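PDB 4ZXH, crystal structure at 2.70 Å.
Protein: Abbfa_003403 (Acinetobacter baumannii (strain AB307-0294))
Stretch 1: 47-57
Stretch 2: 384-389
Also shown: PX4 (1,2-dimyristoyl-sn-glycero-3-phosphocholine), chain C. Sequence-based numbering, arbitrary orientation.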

ATOM      1  N   VAL A  47      30.643  12.766 -30.235  1.00 30.10           N
ATOM      2  CA  VAL A  47      30.744  13.187 -31.632  1.00 34.62           C
ATOM      3  C   VAL A  47      31.923  14.121 -31.855  1.00 37.61           C
ATOM      4  O   VAL A  47      31.939  15.223 -31.324  1.00 39.32           O
ATOM      5  CB  VAL A  47      29.467  13.891 -32.123  1.00 33.32           C
ATOM      6  CG1 VAL A  47      29.600  14.229 -33.610  1.00 34.86           C
ATOM      7  CG2 VAL A  47      28.256  13.012 -31.900  1.00 26.23           C
ATOM      8  N   LYS A  48      32.908  13.670 -32.633  1.00 42.01           N
ATOM      9  CA  LYS A  48      34.053  14.503 -33.000  1.00 39.15           C
ATOM     10  C   LYS A  48      33.904  14.903 -34.459  1.00 44.15           C
ATOM     11  O   LYS A  48      33.619  14.056 -35.309  1.00 52.93           O
ATOM     12  CB  LYS A  48      35.375  13.764 -32.769  1.00 33.38           C
ATOM     13  CG  LYS A  48      35.760  13.610 -31.316  1.00 33.30           C
ATOM     14  CD  LYS A  48      37.037  12.810 -31.146  1.00 34.54           C
ATOM     15  CE  LYS A  48      37.381  12.561 -29.679  1.00 40.69           C
ATOM     16  NZ  LYS A  48      36.281  11.874 -28.928  1.00 46.59           N
ATOM     17  N   VAL A  49      34.076  16.188 -34.754  1.00 33.85           N
ATOM     18  CA  VAL A  49      33.764  16.688 -36.088  1.00 34.49           C
ATOM     19  C   VAL A  49      34.972  17.284 -36.784  1.00 52.43           C
ATOM     20  O   VAL A  49      35.990  17.588 -36.157  1.00 61.67           O
ATOM     21  CB  VAL A  49      32.626  17.753 -36.056  1.00 40.68           C
ATOM     22  CG1 VAL A  49      31.344  17.174 -35.433  1.00 32.18           C
ATOM     23  CG2 VAL A  49      33.054  18.993 -35.307  1.00 34.78           C
ATOM     24  N   ASN A  50      34.850  17.397 -38.103  1.00 54.16           N
ATOM     25  CA  ASN A  50      35.786  18.131 -38.949  1.00 51.79           C
ATOM     26  C   ASN A  50      35.071  19.393 -39.449  1.00 51.86           C
ATOM     27  O   ASN A  50      33.840  19.464 -39.380  1.00 48.04           O
ATOM     28  CB  ASN A  50      36.258  17.264 -40.120  1.00 48.92           C
ATOM     29  CG  ASN A  50      37.126  16.089 -39.679  1.00 54.54           C
ATOM     30  OD1 ASN A  50      37.885  16.194 -38.714  1.00 61.90           O
ATOM     31  ND2 ASN A  50      37.043  14.973 -40.415  1.00 46.71           N
ATOM     32  N   GLN A  51      35.807  20.378 -39.957  1.00 56.13           N
ATOM     33  CA  GLN A  51      35.167  21.632 -40.360  1.00 63.17           C
ATOM     34  C   GLN A  51      34.251  21.482 -41.583  1.00 63.53           C
ATOM     35  O   GLN A  51      33.394  22.342 -41.830  1.00 62.92           O
ATOM     36  CB  GLN A  51      36.215  22.716 -40.636  1.00 78.13           C
ATOM     37  CG  GLN A  51      35.782  24.125 -40.172  1.00 94.94           C
ATOM     38  CD  GLN A  51      35.520  24.219 -38.657  1.00102.21           C
ATOM     39  OE1 GLN A  51      34.475  24.715 -38.215  1.00103.89           O
ATOM     40  NE2 GLN A  51      36.482  23.757 -37.863  1.00103.21           N
ATOM     41  N   SER A  52      34.410  20.386 -42.329  1.00 60.44           N
ATOM     42  CA  SER A  52      33.656  20.196 -43.568  1.00 52.81           C
ATOM     43  C   SER A  52      32.189  19.807 -43.315  1.00 51.64           C
ATOM     44  O   SER A  52      31.392  19.705 -44.258  1.00 48.59           O
ATOM     45  CB  SER A  52      34.342  19.148 -44.463  1.00 53.85           C
ATOM     46  OG  SER A  52      34.487  17.876 -43.838  1.00 54.33           O
ATOM     47  N   LEU A  53      31.840  19.601 -42.044  1.00 54.62           N
ATOM     48  CA  LEU A  53      30.460  19.291 -41.647  1.00 56.50           C
ATOM     49  C   LEU A  53      29.542  20.460 -41.983  1.00 67.37           C
ATOM     50  O   LEU A  53      28.396  20.268 -42.403  1.00 67.76           O
ATOM     51  CB  LEU A  53      30.378  18.964 -40.151  1.00 43.42           C
ATOM     52  CG  LEU A  53      29.029  18.505 -39.585  1.00 45.52           C
ATOM     53  CD1 LEU A  53      28.450  17.348 -40.402  1.00 48.17           C
ATOM     54  CD2 LEU A  53      29.146  18.107 -38.125  1.00 32.75           C
ATOM     55  N   GLY A  54      30.058  21.673 -41.804  1.00 66.14           N
ATOM     56  CA  GLY A  54      29.329  22.879 -42.150  1.00 61.46           C
ATOM     57  C   GLY A  54      27.988  22.970 -41.449  1.00 53.51           C
ATOM     58  O   GLY A  54      27.901  22.816 -40.227  1.00 46.75           O
ATOM     59  N   ASN A  55      26.946  23.195 -42.246  1.00 56.11           N
ATOM     60  CA  ASN A  55      25.590  23.397 -41.756  1.00 54.68           C
ATOM     61  C   ASN A  55      24.739  22.126 -41.876  1.00 50.34           C
ATOM     62  O   ASN A  55      23.524  22.155 -41.657  1.00 50.80           O
ATOM     63  CB  ASN A  55      24.928  24.539 -42.533  1.00 64.57           C
ATOM     64  CG  ASN A  55      23.869  25.266 -41.730  1.00 75.26           C
ATOM     65  OD1 ASN A  55      23.597  24.933 -40.578  1.00 75.75           O
ATOM     66  ND2 ASN A  55      23.250  26.261 -42.347  1.00 85.46           N
ATOM     67  N   LYS A  56      25.380  21.009 -42.212  1.00 45.31           N
ATOM     68  CA  LYS A  56      24.656  19.763 -42.473  1.00 42.22           C
ATOM     69  C   LYS A  56      23.717  19.285 -41.345  1.00 40.57           C
ATOM     70  O   LYS A  56      22.672  18.692 -41.631  1.00 39.49           O
ATOM     71  CB  LYS A  56      25.648  18.646 -42.809  1.00 40.66           C
ATOM     72  CG  LYS A  56      26.200  18.732 -44.217  1.00 48.50           C
ATOM     73  CD  LYS A  56      27.000  17.500 -44.570  1.00 47.98           C
ATOM     74  CE  LYS A  56      27.792  17.739 -45.846  1.00 51.74           C
ATOM     75  NZ  LYS A  56      28.784  18.830 -45.657  1.00 59.05           N
ATOM     76  N   PRO A  57      24.082  19.512 -40.071  1.00 34.04           N
ATOM     77  CA  PRO A  57      23.146  19.020 -39.059  1.00 36.05           C
ATOM     78  C   PRO A  57      21.758  19.672 -39.134  1.00 39.79           C
ATOM     79  O   PRO A  57      20.774  18.938 -39.174  1.00 33.08           O
ATOM     80  CB  PRO A  57      23.856  19.357 -37.750  1.00 33.28           C
ATOM     81  CG  PRO A  57      25.281  19.272 -38.098  1.00 35.32           C
ATOM     82  CD  PRO A  57      25.374  19.881 -39.465  1.00 38.98           C
ATOM     83  N   GLY A 384      33.259   8.844 -40.433  1.00 35.04           N
ATOM     84  CA  GLY A 384      32.798   9.337 -41.710  1.00 35.50           C
ATOM     85  C   GLY A 384      33.724  10.438 -42.152  1.00 36.16           C
ATOM     86  O   GLY A 384      34.660  10.798 -41.447  1.00 36.21           O
ATOM     87  N   GLN A 385      33.478  10.961 -43.341  1.00 50.16           N
ATOM     88  CA  GLN A 385      34.266  12.067 -43.850  1.00 37.48           C
ATOM     89  C   GLN A 385      34.180  13.277 -42.911  1.00 36.37           C
ATOM     90  O   GLN A 385      35.193  13.901 -42.598  1.00 53.62           O
ATOM     91  CB  GLN A 385      33.790  12.421 -45.255  1.00 38.34           C
ATOM     92  CG  GLN A 385      34.262  13.737 -45.777  1.00 49.09           C
ATOM     93  CD  GLN A 385      33.938  13.929 -47.251  1.00 50.84           C
ATOM     94  OE1 GLN A 385      33.110  13.212 -47.836  1.00 55.01           O
ATOM     95  NE2 GLN A 385      34.604  14.895 -47.862  1.00 40.98           N
ATOM     96  N   ASP A 386      32.980  13.595 -42.435  1.00 35.12           N
ATOM     97  CA  ASP A 386      32.791  14.850 -41.704  1.00 34.27           C
ATOM     98  C   ASP A 386      32.824  14.711 -40.181  1.00 37.06           C
ATOM     99  O   ASP A 386      33.034  15.698 -39.493  1.00 47.01           O
ATOM    100  CB  ASP A 386      31.468  15.511 -42.106  1.00 36.40           C
ATOM    101  CG  ASP A 386      31.456  15.980 -43.558  1.00 50.18           C
ATOM    102  OD1 ASP A 386      32.528  16.352 -44.099  1.00 52.36           O
ATOM    103  OD2 ASP A 386      30.361  15.981 -44.158  1.00 53.92           O
ATOM    104  N   LEU A 387      32.609  13.501 -39.659  1.00 39.74           N
ATOM    105  CA  LEU A 387      32.545  13.289 -38.213  1.00 39.17           C
ATOM    106  C   LEU A 387      32.842  11.873 -37.768  1.00 38.56           C
ATOM    107  O   LEU A 387      33.045  10.976 -38.580  1.00 41.32           O
ATOM    108  CB  LEU A 387      31.173  13.694 -37.662  1.00 37.72           C
ATOM    109  CG  LEU A 387      29.879  13.224 -38.333  1.00 46.53           C
ATOM    110  CD1 LEU A 387      29.726  11.770 -38.263  1.00 66.51           C
ATOM    111  CD2 LEU A 387      28.720  13.825 -37.555  1.00 34.11           C
ATOM    112  N   THR A 388      32.818  11.682 -36.456  1.00 31.45           N
ATOM    113  CA  THR A 388      33.150  10.397 -35.857  1.00 39.57           C
ATOM    114  C   THR A 388      32.263  10.150 -34.652  1.00 38.68           C
ATOM    115  O   THR A 388      32.168  11.020 -33.781  1.00 43.76           O
ATOM    116  CB  THR A 388      34.637  10.351 -35.430  1.00 32.66           C
ATOM    117  OG1 THR A 388      35.476  10.488 -36.593  1.00 50.95           O
ATOM    118  CG2 THR A 388      34.950   9.062 -34.700  1.00 32.92           C
ATOM    119  N   LEU A 389      31.610   8.985 -34.604  1.00 31.32           N
ATOM    120  CA  LEU A 389      30.749   8.619 -33.461  1.00 31.13           C
ATOM    121  C   LEU A 389      31.460   7.666 -32.513  1.00 31.94           C
ATOM    122  O   LEU A 389      32.077   6.702 -32.957  1.00 43.02           O
ATOM    123  CB  LEU A 389      29.436   7.959 -33.910  1.00 28.79           C
ATOM    124  CG  LEU A 389      28.333   8.675 -34.696  1.00 32.79           C
ATOM    125  CD1 LEU A 389      27.092   7.822 -34.659  1.00 33.82           C
ATOM    126  CD2 LEU A 389      28.027  10.047 -34.150  1.00 37.71           C
TER
HETATM  127  O1  PX4 C1402      26.654  26.455 -33.194  1.00148.30           O
HETATM  128  O2  PX4 C1402      29.005  25.638 -32.421  1.00149.11           O
HETATM  129  P1  PX4 C1402      27.895  25.627 -33.444  1.00150.51           P
HETATM  130  O3  PX4 C1402      28.525  25.970 -34.893  1.00119.53           O
HETATM  131  C1  PX4 C1402      28.443  27.248 -35.528  1.00121.26           C
HETATM  132  C2  PX4 C1402      29.377  27.243 -36.742  1.00122.29           C
HETATM  133  N1  PX4 C1402      29.209  28.427 -37.614  1.00123.08           N
HETATM  134  C3  PX4 C1402      28.964  29.639 -36.813  1.00120.67           C
HETATM  135  C4  PX4 C1402      30.435  28.615 -38.409  1.00121.87           C
HETATM  136  C5  PX4 C1402      28.089  28.210 -38.541  1.00122.03           C
HETATM  137  O4  PX4 C1402      27.459  24.092 -33.710  1.00111.11           O
HETATM  138  C6  PX4 C1402      27.978  22.971 -32.988  1.00103.62           C
HETATM  139  C7  PX4 C1402      26.906  21.887 -32.954  1.00 92.79           C
HETATM  140  C8  PX4 C1402      25.578  22.641 -32.941  1.00 90.53           C
HETATM  141  O5  PX4 C1402      24.482  21.731 -32.909  1.00 89.45           O
HETATM  142  C9  PX4 C1402      23.224  22.033 -33.580  1.00 75.52           C
HETATM  143  O6  PX4 C1402      23.138  22.996 -34.322  1.00 74.96           O
HETATM  144  C10 PX4 C1402      22.032  21.137 -33.360  1.00 63.37           C
HETATM  145  C11 PX4 C1402      21.806  20.223 -34.557  1.00 48.53           C
HETATM  146  C12 PX4 C1402      21.841  18.773 -34.100  1.00 36.92           C
HETATM  147  C13 PX4 C1402      20.819  17.969 -34.892  1.00 32.33           C
HETATM  148  C14 PX4 C1402      21.490  16.794 -35.585  1.00 30.88           C
HETATM  149  C15 PX4 C1402      20.557  16.272 -36.662  1.00 28.27           C
HETATM  150  C16 PX4 C1402      20.248  14.809 -36.415  1.00 21.25           C
HETATM  151  C17 PX4 C1402      19.123  14.345 -37.320  1.00 20.78           C
HETATM  152  C18 PX4 C1402      17.772  14.557 -36.637  1.00 26.15           C
HETATM  153  C19 PX4 C1402      17.180  13.253 -36.127  1.00 18.92           C
HETATM  154  C20 PX4 C1402      16.158  13.539 -35.032  1.00 32.76           C
HETATM  155  C21 PX4 C1402      15.467  12.250 -34.583  1.00 34.96           C
HETATM  156  C22 PX4 C1402      15.006  12.303 -33.135  1.00 25.51           C
HETATM  157  O7  PX4 C1402      26.985  21.038 -34.111  1.00 82.08           O
HETATM  158  C23 PX4 C1402      26.924  19.607 -33.783  1.00 68.97           C
HETATM  159  O8  PX4 C1402      27.303  19.272 -32.678  1.00 70.77           O
HETATM  160  C24 PX4 C1402      26.384  18.581 -34.784  1.00 54.67           C
HETATM  161  C25 PX4 C1402      26.407  17.114 -34.322  1.00 38.16           C
HETATM  162  C26 PX4 C1402      25.683  16.166 -35.296  1.00 31.81           C
HETATM  163  C27 PX4 C1402      25.608  14.710 -34.796  1.00 29.80           C
HETATM  164  C28 PX4 C1402      24.937  13.739 -35.773  1.00 29.52           C
HETATM  165  C29 PX4 C1402      24.866  12.290 -35.260  1.00 22.84           C
HETATM  166  C30 PX4 C1402      24.248  11.314 -36.274  1.00 26.54           C
HETATM  167  C31 PX4 C1402      23.473  10.112 -35.680  1.00 35.08           C
HETATM  168  C32 PX4 C1402      22.071  10.532 -35.213  1.00 45.08           C
HETATM  169  C33 PX4 C1402      21.027   9.414 -35.072  1.00 45.07           C
HETATM  170  C34 PX4 C1402      19.868   9.839 -34.165  1.00 41.96           C
HETATM  171  C35 PX4 C1402      18.503   9.219 -34.478  1.00 33.83           C
HETATM  172  C36 PX4 C1402      17.955   8.425 -33.302  1.00 18.96           C

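The most unusual feature is a very short hydrogen bond from Ser52 OG to Asp386 OD1, 2.5 Å long. Asp386 is the hub of the contact. It is buried, and 111 Å² of it is covered by stretch 1, the largest share of any residue here. Its second carboxylate oxygen is also used: Lys56 NZ lies 3.6 Å from Asp386 OD2 and forms a salt bridge. The lysine charge suits this place, since it balances a buried carboxylate. The same ammonium gives a weak hydrogen bond to its own stretch, Lys56 NZ to Ser52 O at 3.1 Å. Ser52 lies in a 3-10 segment; its CA-to-CB bond points toward stretch 2, and chi1 is p.

The backbone of Asp386 works as well. Asn50 N donates to Asp386 O at 2.8 Å. The Asn50 side chain extends the link, with ND2 donating to Gln385 O at 3.1 Å. An amide suits this position because its NH2 group can donate to a backbone carbonyl.

Beyond this knot the stretches pair as antiparallel strands, 47-49 against 387-389. Lys48 and Thr388 form the hydrogen-bonded pair. Lys48 N donates to Thr388 O at 3.0 Å. The return bond, Thr388 N to Lys48 O, is 2.8 Å but weak, with an angle of 130°. Lys48 and Thr388 share one face of the sheet. The end of the exposed Lys48 side chain leads away from stretch 2.

The other face carries Val47, Val49, Leu387 and Leu389. Here the packing is apolar. Val47 CG2 meets Leu389 CD2 at 3.7 Å, and Val47 CG1 lies 4.1 Å from Leu387 CD2. Leu53 CD2 adds to this cluster, 4.3 Å from Leu387 CD2. Branched aliphatic side chains suit these sites, and all but Val49 are buried. Together the stretches bury 490 Å², both sides summed.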